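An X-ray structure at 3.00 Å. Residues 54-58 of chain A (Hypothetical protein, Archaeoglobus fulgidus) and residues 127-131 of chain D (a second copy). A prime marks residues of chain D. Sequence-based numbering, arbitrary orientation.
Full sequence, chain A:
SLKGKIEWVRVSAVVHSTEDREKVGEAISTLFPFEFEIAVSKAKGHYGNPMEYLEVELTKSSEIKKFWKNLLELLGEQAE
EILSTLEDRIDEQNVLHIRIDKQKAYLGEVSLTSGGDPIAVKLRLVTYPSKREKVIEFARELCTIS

Chain A, residues 54-58: LEVEL
Chain D 127-131: TYPSK

Residues 54-58 of chain A form an extended strand that begins earlier in the chain. Their phi/psi values run from -119/123 at Leu54 to -138/122 at Leu58. Residues 127-131 of chain D have no regular helix or strand, and Lys131′ takes the N-cap position right before a helix. The peptide bond before Pro129′ is cis. The chain D segment runs across the strand rather than along it. The backbones stay apart: the nearest CA atoms are those of Glu55 and Pro129′, 6.0 Å from each other. Side chains therefore bridge the gap, and the two stretches together bury 308 Å².

The alternation of the strand sets the pattern. Glu55 and Glu57 direct their CA-to-CB bonds toward chain D. Those of Leu54 and Val56 point away.

Tyr128′ and Glu55 cover the most surface. Tyr128′ has phi/psi -128/114, chi1 -165° (t) and chi2 95°. Its CA-to-CB bond points sideways, but the end of the side chain comes nearer to the strand. There the phenol OH donates a hydrogen bond to the backbone carbonyl of Val56, with OH of Tyr128′ 3.0 Å from O of Val56. This bond goes to the main chain of Val56, whose CA-to-CB bond points away. Val56 O and Glu57 CB both lie at the ring edge, near its plane.

Glu55 has phi/psi -130/131 and an m, t side chain (chi1 -56°, chi2 179°) with chi3 -44°. This conformation carries the carboxylate to the chain D backbone. Ser130′ N (phi/psi of the residue -86/90) donates a hydrogen bond to Glu55 OE1 at 3.0 Å, with an N-H...O angle of 150°. OE1 of Glu55 also lies 3.5 Å from CA of Pro129′. The other oxygen, Glu55 OE2, is 3.3 Å from CE1 of Tyr128′. It also accepts a hydrogen bond from a water at 2.5 Å (water O to Glu55 OE2). The same water donates to the backbone of Thr127′, at 2.9 Å from water O to Thr127′ O, so it links two acceptors that could not bond to each other directly.

Glu57 makes a looser contact. It has phi/psi -133/157, chi1 -175° (t), chi2 176° (t) and chi3 48°. Its CB packs 4.1 Å from CE2 of Tyr128′, and its OE1 sits 3.6 Å from CD of Pro129′. Its OE2 is hydrogen-bonded elsewhere in the structure.

Pro129′ has phi/psi -73/169 and a C-gamma exo pucker. Within chain D, Thr127′ (chi1 65°, p) donates a hydrogen bond from OG1 to O of Pro129′ at 2.7 Å, linking residues two apart.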

# COMPACT_ATOMS: atom_id res chain seq x y z
N LEU A 54 -3.21 23.65 5.61
CA LEU A 54 -2.46 24.27 6.68
C LEU A 54 -3.52 24.34 7.77
O LEU A 54 -4.61 24.88 7.55
CB LEU A 54 -1.99 25.67 6.28
CG LEU A 54 -1.00 25.71 5.12
CD1 LEU A 54 -0.22 27.01 5.23
CD2 LEU A 54 -0.03 24.54 5.19
N GLU A 55 -3.22 23.75 8.91
CA GLU A 55 -4.18 23.69 10.00
C GLU A 55 -3.65 24.14 11.34
O GLU A 55 -2.59 23.69 11.78
CB GLU A 55 -4.70 22.27 10.13
CG GLU A 55 -5.29 21.74 8.87
CD GLU A 55 -5.77 20.33 9.04
OE1 GLU A 55 -5.03 19.55 9.64
OE2 GLU A 55 -6.87 19.99 8.57
N VAL A 56 -4.40 25.02 12.00
CA VAL A 56 -4.04 25.50 13.33
C VAL A 56 -5.19 25.21 14.30
O VAL A 56 -6.36 25.24 13.90
CB VAL A 56 -3.73 27.01 13.33
CG1 VAL A 56 -3.38 27.47 14.73
CG2 VAL A 56 -2.59 27.30 12.38
N GLU A 57 -4.86 24.90 15.55
CA GLU A 57 -5.88 24.64 16.57
C GLU A 57 -5.57 25.40 17.86
O GLU A 57 -4.43 25.78 18.11
CB GLU A 57 -6.01 23.15 16.87
CG GLU A 57 -7.16 22.84 17.84
CD GLU A 57 -7.38 21.34 18.09
OE1 GLU A 57 -6.38 20.62 18.35
OE2 GLU A 57 -8.56 20.90 18.02
N LEU A 58 -6.59 25.65 18.66
CA LEU A 58 -6.43 26.36 19.92
C LEU A 58 -7.27 25.66 20.97
O LEU A 58 -8.49 25.51 20.81
CB LEU A 58 -6.90 27.81 19.78
CG LEU A 58 -5.85 28.92 19.69
CD1 LEU A 58 -4.78 28.55 18.72
CD2 LEU A 58 -6.54 30.22 19.29
N THR D 127 -7.79 13.15 11.12
CA THR D 127 -7.81 13.85 12.40
C THR D 127 -7.59 15.35 12.22
O THR D 127 -7.18 15.80 11.15
CB THR D 127 -6.70 13.29 13.38
OG1 THR D 127 -5.39 13.56 12.87
CG2 THR D 127 -6.85 11.79 13.58
N TYR D 128 -7.91 16.13 13.26
CA TYR D 128 -7.66 17.56 13.23
C TYR D 128 -6.88 17.94 14.48
O TYR D 128 -7.36 17.82 15.61
CB TYR D 128 -8.94 18.39 13.19
CG TYR D 128 -8.64 19.82 12.81
CD1 TYR D 128 -8.76 20.24 11.48
CD2 TYR D 128 -8.14 20.73 13.75
CE1 TYR D 128 -8.37 21.51 11.10
CE2 TYR D 128 -7.75 22.01 13.38
CZ TYR D 128 -7.86 22.40 12.04
OH TYR D 128 -7.43 23.66 11.64
N PRO D 129 -5.63 18.40 14.31
CA PRO D 129 -4.93 18.55 13.03
C PRO D 129 -4.54 17.19 12.48
O PRO D 129 -4.63 16.18 13.17
CB PRO D 129 -3.69 19.36 13.42
CG PRO D 129 -4.13 20.14 14.60
CD PRO D 129 -4.93 19.13 15.38
N SER D 130 -4.11 17.18 11.22
CA SER D 130 -3.68 15.93 10.58
C SER D 130 -2.21 15.72 10.95
O SER D 130 -1.30 16.17 10.24
CB SER D 130 -3.85 16.02 9.07
OG SER D 130 -4.35 14.79 8.59
N LYS D 131 -1.99 15.04 12.07
CA LYS D 131 -0.65 14.80 12.56
C LYS D 131 -0.45 13.33 12.81
O LYS D 131 -1.37 12.65 13.26
CB LYS D 131 -0.44 15.51 13.89
CG LYS D 131 -0.60 16.99 13.91
CD LYS D 131 -0.35 17.47 15.33
CE LYS D 131 -0.55 18.96 15.48
NZ LYS D 131 -0.51 19.34 16.93
O HOH W 1 -7.73 17.70 9.07